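Local coordinates for protein elastinolytic metalloprotease (Pseudoalteromonas sp. CF6-2, PDB 6IK4) that probably hydrolyses peptide bonds as a zinc-dependent M23-family metalloendopeptidase, with elastin and peptidoglycan as likely targets, at residues Thr2-Ser10 with Pro47-Gly55. Numbering follows the deposited sequence.
Sequences TFTMNLPWS and PWVQAAHGG
Phe3 drives its edge into the face of the His53 imidazole, Phe3 CE1 standing over the ring centre 3.6 Å from His53 CD2 with the planes at 71°, a T-shaped pair. The ring of His53 is kept from turning by ND1, which donates to Gly54 O, and by a weak bond from NE2 to Thr75. Toward the sheet the contact is tight: Met5 and Ala52 pack on Phe121, Ala52 CB lies 3.1 Å from Asn6 O, and Pro8 CB rests against Val49 CG1 at 3.9 Å. The other side is looser and watered. Asn6 N reaches a lone pair of Ala52 O at 2.8 Å, while a water links Asn6 ND2 to Ala51 O. Gln50 N donates to Pro8 O; its CG, anti to the carbonyl carbon (chi1 -62°), and the extended chain beyond carry the amide along the Trp9 backbone, where NE2 donates to Ser10 OG at 2.8 Å, in the amide plane of Gln50. With an alanine in place of Gln50, Ser10 OG would probably lose this donor and the water at OE1 a partner. Two isolated backbone bonds thus pin irregular segment 2-10, roughly antiparallel, along residues 47-55, whose strand 48-50 pairs with strand 96-100 in the antiparallel beta-sheet of the M23 peptidase domain.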
loop_
_atom_site.group_PDB
_atom_site.type_symbol
_atom_site.label_atom_id
_atom_site.label_comp_id
_atom_site.label_asym_id
_atom_site.label_seq_id
_atom_site.Cartn_x
_atom_site.Cartn_y
_atom_site.Cartn_z
ATOM N N THR A 2 -5.867 18.848 -4.989
ATOM C CA THR A 2 -6.777 17.722 -4.866
ATOM C C THR A 2 -5.983 16.462 -4.551
ATOM O O THR A 2 -4.912 16.228 -5.115
ATOM C CB THR A 2 -7.578 17.547 -6.161
ATOM O OG1 THR A 2 -8.397 18.708 -6.367
ATOM C CG2 THR A 2 -8.486 16.339 -6.083
ATOM N N PHE A 3 -6.499 15.665 -3.624
ATOM C CA PHE A 3 -5.834 14.418 -3.265
ATOM C C PHE A 3 -5.665 13.519 -4.483
ATOM O O PHE A 3 -6.637 13.189 -5.166
ATOM C CB PHE A 3 -6.645 13.693 -2.201
ATOM C CG PHE A 3 -6.018 12.414 -1.743
ATOM C CD1 PHE A 3 -4.809 12.429 -1.069
ATOM C CD2 PHE A 3 -6.644 11.202 -1.970
ATOM C CE1 PHE A 3 -4.224 11.251 -0.633
ATOM C CE2 PHE A 3 -6.062 10.016 -1.536
ATOM C CZ PHE A 3 -4.855 10.045 -0.870
ATOM N N THR A 4 -4.430 13.107 -4.737
ATOM C CA THR A 4 -4.094 12.178 -5.804
ATOM C C THR A 4 -3.023 11.244 -5.268
ATOM O O THR A 4 -2.103 11.700 -4.588
ATOM C CB THR A 4 -3.573 12.932 -7.036
ATOM O OG1 THR A 4 -4.545 13.913 -7.432
ATOM C CG2 THR A 4 -3.341 11.979 -8.184
ATOM N N MET A 5 -3.141 9.951 -5.565
ATOM C CA MET A 5 -2.198 8.937 -5.107
ATOM C C MET A 5 -1.418 8.381 -6.285
ATOM O O MET A 5 -1.971 8.209 -7.370
ATOM C CB MET A 5 -2.896 7.735 -4.460
ATOM C CG MET A 5 -3.868 7.997 -3.371
ATOM S SD MET A 5 -4.182 6.409 -2.600
ATOM C CE MET A 5 -5.510 5.730 -3.582
ATOM N N ASN A 6 -0.151 8.040 -6.045
ATOM C CA ASN A 6 0.647 7.274 -7.001
ATOM C C ASN A 6 1.004 5.926 -6.402
ATOM O O ASN A 6 1.100 5.787 -5.181
ATOM C CB ASN A 6 1.944 7.991 -7.380
ATOM C CG ASN A 6 1.716 9.431 -7.814
ATOM O OD1 ASN A 6 0.931 9.701 -8.717
ATOM N ND2 ASN A 6 2.408 10.362 -7.163
ATOM N N LEU A 7 1.217 4.935 -7.266
ATOM C CA LEU A 7 1.761 3.669 -6.792
ATOM C C LEU A 7 3.101 3.921 -6.109
ATOM O O LEU A 7 3.889 4.748 -6.582
ATOM C CB LEU A 7 1.940 2.685 -7.950
ATOM C CG LEU A 7 0.621 2.275 -8.606
ATOM C CD1 LEU A 7 0.896 1.653 -9.985
ATOM C CD2 LEU A 7 -0.140 1.297 -7.717
ATOM N N PRO A 8 3.397 3.221 -5.000
ATOM C CA PRO A 8 4.576 3.569 -4.192
ATOM C C PRO A 8 5.902 3.052 -4.737
ATOM O O PRO A 8 6.757 2.581 -3.976
ATOM C CB PRO A 8 4.241 2.951 -2.829
ATOM C CG PRO A 8 3.384 1.753 -3.172
ATOM C CD PRO A 8 2.540 2.220 -4.339
ATOM N N TRP A 9 6.094 3.162 -6.051
ATOM C CA TRP A 9 7.364 2.851 -6.692
ATOM C C TRP A 9 7.528 3.769 -7.896
ATOM O O TRP A 9 6.647 4.577 -8.217
ATOM C CB TRP A 9 7.455 1.367 -7.064
ATOM C CG TRP A 9 6.320 0.815 -7.892
ATOM C CD1 TRP A 9 6.228 0.794 -9.256
ATOM C CD2 TRP A 9 5.149 0.148 -7.402
ATOM N NE1 TRP A 9 5.053 0.181 -9.645
ATOM C CE2 TRP A 9 4.376 -0.226 -8.522
ATOM C CE3 TRP A 9 4.665 -0.147 -6.119
ATOM C CZ2 TRP A 9 3.148 -0.889 -8.398
ATOM C CZ3 TRP A 9 3.447 -0.823 -5.998
ATOM C CH2 TRP A 9 2.704 -1.173 -7.125
ATOM N N SER A 10 8.679 3.667 -8.550
ATOM C CA SER A 10 9.070 4.667 -9.532
ATOM C C SER A 10 8.345 4.484 -10.857
ATOM O O SER A 10 7.959 3.376 -11.241
ATOM C CB SER A 10 10.584 4.627 -9.755
ATOM O OG SER A 10 11.247 5.058 -8.580
ATOM N N PRO A 47 12.702 -3.929 -1.117
ATOM C CA PRO A 47 12.892 -2.571 -1.634
ATOM C C PRO A 47 12.435 -1.502 -0.652
ATOM O O PRO A 47 11.760 -1.769 0.343
ATOM C CB PRO A 47 12.009 -2.551 -2.886
ATOM C CG PRO A 47 10.870 -3.465 -2.504
ATOM C CD PRO A 47 11.543 -4.591 -1.745
ATOM N N TRP A 48 12.803 -0.263 -0.977
ATOM C CA TRP A 48 12.259 0.899 -0.295
ATOM C C TRP A 48 10.890 1.239 -0.871
ATOM O O TRP A 48 10.618 1.009 -2.059
ATOM C CB TRP A 48 13.209 2.096 -0.422
ATOM C CG TRP A 48 14.531 1.846 0.264
ATOM C CD1 TRP A 48 15.597 1.164 -0.245
ATOM C CD2 TRP A 48 14.902 2.238 1.593
ATOM N NE1 TRP A 48 16.614 1.111 0.683
ATOM C CE2 TRP A 48 16.214 1.765 1.819
ATOM C CE3 TRP A 48 14.252 2.942 2.614
ATOM C CZ2 TRP A 48 16.892 1.980 3.025
ATOM C CZ3 TRP A 48 14.928 3.149 3.820
ATOM C CH2 TRP A 48 16.235 2.673 4.008
ATOM N N VAL A 49 10.028 1.783 -0.010
ATOM C CA VAL A 49 8.643 2.118 -0.341
ATOM C C VAL A 49 8.533 3.636 -0.402
ATOM O O VAL A 49 8.981 4.327 0.524
ATOM C CB VAL A 49 7.669 1.538 0.702
ATOM C CG1 VAL A 49 6.219 1.860 0.345
ATOM C CG2 VAL A 49 7.842 0.019 0.830
ATOM N N GLN A 50 7.945 4.160 -1.481
ATOM C CA GLN A 50 7.801 5.600 -1.674
ATOM C C GLN A 50 6.439 6.076 -1.177
ATOM O O GLN A 50 5.435 5.374 -1.310
ATOM C CB GLN A 50 7.944 5.975 -3.154
ATOM C CG GLN A 50 9.309 5.641 -3.752
ATOM C CD GLN A 50 9.349 5.824 -5.252
ATOM O OE1 GLN A 50 8.493 6.498 -5.837
ATOM N NE2 GLN A 50 10.347 5.220 -5.890
ATOM N N ALA A 51 6.408 7.288 -0.617
ATOM C CA ALA A 51 5.134 7.906 -0.258
ATOM C C ALA A 51 4.257 8.069 -1.498
ATOM O O ALA A 51 4.690 8.641 -2.508
ATOM C CB ALA A 51 5.364 9.271 0.405
ATOM N N ALA A 52 3.015 7.569 -1.411
ATOM C CA ALA A 52 2.056 7.651 -2.512
ATOM C C ALA A 52 1.590 9.078 -2.781
ATOM O O ALA A 52 1.009 9.332 -3.843
ATOM C CB ALA A 52 0.833 6.771 -2.212
ATOM N N HIS A 53 1.845 9.996 -1.855
ATOM C CA HIS A 53 1.421 11.395 -1.918
ATOM C C HIS A 53 2.135 12.128 -0.785
ATOM O O HIS A 53 2.814 11.513 0.038
ATOM C CB HIS A 53 -0.092 11.521 -1.761
ATOM C CG HIS A 53 -0.589 10.932 -0.477
ATOM N ND1 HIS A 53 -0.563 11.618 0.721
ATOM C CD2 HIS A 53 -1.052 9.694 -0.193
ATOM C CE1 HIS A 53 -1.017 10.833 1.684
ATOM N NE2 HIS A 53 -1.319 9.658 1.155
ATOM N N GLY A 54 1.955 13.457 -0.734
ATOM C CA GLY A 54 2.554 14.248 0.326
ATOM C C GLY A 54 1.673 14.365 1.564
ATOM O O GLY A 54 0.474 14.077 1.532
ATOM N N GLY A 55 2.287 14.761 2.674
ATOM C CA GLY A 55 1.532 14.974 3.890
ATOM C C GLY A 55 2.400 14.880 5.134
ATOM O O GLY A 55 3.629 14.886 5.068
HETATM O O HOH W 1 4.402 9.165 -5.237
HETATM O O HOH W 2 5.771 6.690 -5.690
HETATM O O HOH W 3 9.676 2.113 -4.119
#